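Local coordinates for 35 kDa hemin binding protein (Porphyromonas gingivalis, PDB 5Y1A) that probably binds hemin, as its name implies, carries a thioredoxin domain, is linked to virulence, and is a cargo of the type IX secretion system, at residues T164-V169 / S228-K233. Sequence-based numbering, arbitrary orientation. Where two conformers were deposited one is given.
Sequences TFTGKV and SFTIKK
The ring of Phe229 lies flat over the backbone of Gly167, its facing residue in an antiparallel hydrogen-bonded pair. CA of Gly167 sits 3.8 Å from the centroid of that ring, 26° off its normal, a CH-pi contact, and Gly167 N also lies beneath the same face. The geometry follows from chi1 of Phe229 (65°), which places CG between the backbone N and the carbonyl carbon and swings the ring across the neighbouring strand. Glycine suits the place because a CB would run into the ring. Gly167 N donates to Phe229 O at 3.1 Å, and Phe229 N returns a bond to Gly167 O from well above the carbonyl plane.

The next hydrogen-bonded pair, Phe165 and Ile231, is straighter: Phe165 N reaches Ile231 O at 2.8 Å with an N-H...O angle of 176°. On the same face as Phe229, CG2 of Ile231 meets the edge of the Phe165 ring at CD2, 3.9 Å away, and CG of Lys233 approaches CE2 at that ring's edge. Lys233 thus lends its aliphatic part to the aromatic, while its NZ forms a salt bridge with Asp219. The other face carries Thr166 beside Thr230, their CG2 methyls 3.8 Å apart; beta-branched threonines suit an extended strand and offer a hydroxyl to a more exposed surface.

Strand 145-153 flanks 161-169 on its other edge. The contact therefore pairs edge strand 228-235 with 161-169 within one sheet of a beta-sandwich: backbone bonds set the register, and Phe165 and Phe229 point toward the facing sheet, where strands 179-186 and 245-252 pack on Phe165 and Val251 on Phe229.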
loop_
_atom_site.group_PDB
_atom_site.type_symbol
_atom_site.label_atom_id
_atom_site.label_comp_id
_atom_site.label_asym_id
_atom_site.label_seq_id
_atom_site.Cartn_x
_atom_site.Cartn_y
_atom_site.Cartn_z
ATOM N N THR A 164 10.435 2.090 -6.099
ATOM C CA THR A 164 10.998 1.769 -7.398
ATOM C C THR A 164 10.723 0.288 -7.652
ATOM O O THR A 164 11.117 -0.573 -6.849
ATOM C CB THR A 164 12.505 2.064 -7.434
ATOM O OG1 THR A 164 12.701 3.444 -7.124
ATOM C CG2 THR A 164 13.060 1.787 -8.821
ATOM N N PHE A 165 10.015 0.011 -8.752
ATOM C CA PHE A 165 9.610 -1.337 -9.114
ATOM C C PHE A 165 10.422 -1.723 -10.314
ATOM O O PHE A 165 10.370 -1.050 -11.340
ATOM C CB PHE A 165 8.126 -1.392 -9.500
ATOM C CG PHE A 165 7.230 -0.753 -8.494
ATOM C CD1 PHE A 165 7.166 -1.257 -7.212
ATOM C CD2 PHE A 165 6.519 0.406 -8.796
ATOM C CE1 PHE A 165 6.346 -0.668 -6.257
ATOM C CE2 PHE A 165 5.687 0.999 -7.831
ATOM C CZ PHE A 165 5.624 0.462 -6.558
ATOM N N THR A 166 11.200 -2.781 -10.168
ATOM C CA THR A 166 12.049 -3.243 -11.255
ATOM C C THR A 166 11.773 -4.716 -11.433
ATOM O O THR A 166 11.579 -5.443 -10.465
ATOM C CB THR A 166 13.564 -3.048 -10.940
ATOM O OG1 THR A 166 13.882 -3.725 -9.720
ATOM C CG2 THR A 166 13.910 -1.543 -10.810
ATOM N N GLY A 167 11.779 -5.164 -12.673
ATOM C CA GLY A 167 11.491 -6.565 -12.899
ATOM C C GLY A 167 11.828 -7.035 -14.284
ATOM O O GLY A 167 12.476 -6.331 -15.065
ATOM N N LYS A 168 11.399 -8.254 -14.595
ATOM C CA LYS A 168 11.653 -8.849 -15.899
ATOM C C LYS A 168 10.522 -9.785 -16.241
ATOM O O LYS A 168 9.916 -10.363 -15.352
ATOM C CB LYS A 168 12.956 -9.652 -15.890
ATOM C CG LYS A 168 14.199 -8.833 -16.152
ATOM C CD LYS A 168 15.384 -9.730 -16.438
ATOM C CE LYS A 168 16.546 -8.936 -17.020
ATOM N NZ LYS A 168 16.928 -7.773 -16.153
ATOM N N VAL A 169 10.255 -9.934 -17.536
ATOM C CA VAL A 169 9.262 -10.885 -18.016
ATOM C C VAL A 169 9.969 -11.852 -18.977
ATOM O O VAL A 169 10.943 -11.480 -19.642
ATOM C CB VAL A 169 8.024 -10.209 -18.684
ATOM C CG1 VAL A 169 7.415 -9.144 -17.760
ATOM C CG2 VAL A 169 8.361 -9.569 -20.051
ATOM N N SER A 228 13.188 -6.439 -19.416
ATOM C CA SER A 228 13.270 -5.698 -18.151
ATOM C C SER A 228 12.339 -4.496 -18.171
ATOM O O SER A 228 11.959 -4.017 -19.240
ATOM C CB SER A 228 14.707 -5.233 -17.872
ATOM O OG SER A 228 15.156 -4.342 -18.876
ATOM N N PHE A 229 11.996 -4.010 -16.978
ATOM C CA PHE A 229 11.216 -2.771 -16.812
ATOM C C PHE A 229 11.559 -2.094 -15.485
ATOM O O PHE A 229 12.023 -2.739 -14.546
ATOM C CB PHE A 229 9.716 -3.044 -16.866
ATOM C CG PHE A 229 9.209 -3.912 -15.718
ATOM C CD1 PHE A 229 8.845 -3.330 -14.496
ATOM C CD2 PHE A 229 9.097 -5.307 -15.869
ATOM C CE1 PHE A 229 8.365 -4.120 -13.433
ATOM C CE2 PHE A 229 8.621 -6.102 -14.831
ATOM C CZ PHE A 229 8.265 -5.504 -13.593
ATOM N N THR A 230 11.289 -0.789 -15.429
ATOM C CA THR A 230 11.466 0.009 -14.219
ATOM C C THR A 230 10.354 1.043 -14.171
ATOM O O THR A 230 10.115 1.732 -15.166
ATOM C CB THR A 230 12.823 0.763 -14.193
ATOM O OG1 THR A 230 13.904 -0.168 -14.284
ATOM C CG2 THR A 230 12.983 1.546 -12.881
ATOM N N ILE A 231 9.661 1.121 -13.031
ATOM C CA ILE A 231 8.664 2.172 -12.779
ATOM C C ILE A 231 9.017 2.769 -11.422
ATOM O O ILE A 231 9.252 2.018 -10.481
ATOM C CB ILE A 231 7.198 1.606 -12.739
ATOM C CG1 ILE A 231 6.739 1.281 -14.170
ATOM C CG2 ILE A 231 6.228 2.598 -12.040
ATOM C CD1 ILE A 231 5.236 1.092 -14.355
ATOM N N LYS A 232 9.059 4.100 -11.327
ATOM C CA LYS A 232 9.326 4.756 -10.052
ATOM C C LYS A 232 8.137 5.644 -9.678
ATOM O O LYS A 232 7.627 6.410 -10.514
ATOM C CB LYS A 232 10.634 5.589 -10.085
ATOM C CG LYS A 232 10.951 6.248 -8.727
ATOM C CD LYS A 232 12.306 7.007 -8.724
ATOM C CE LYS A 232 12.733 7.367 -7.307
ATOM N NZ LYS A 232 13.647 8.566 -7.296
ATOM N N LYS A 233 7.699 5.548 -8.428
ATOM C CA LYS A 233 6.623 6.419 -7.934
ATOM C C LYS A 233 7.140 7.247 -6.752
ATOM O O LYS A 233 7.984 6.796 -5.984
ATOM C CB LYS A 233 5.417 5.590 -7.467
ATOM C CG LYS A 233 4.761 4.768 -8.581
ATOM C CD LYS A 233 3.906 5.660 -9.469
ATOM C CE LYS A 233 3.111 4.794 -10.507
ATOM N NZ LYS A 233 2.256 5.714 -11.321
#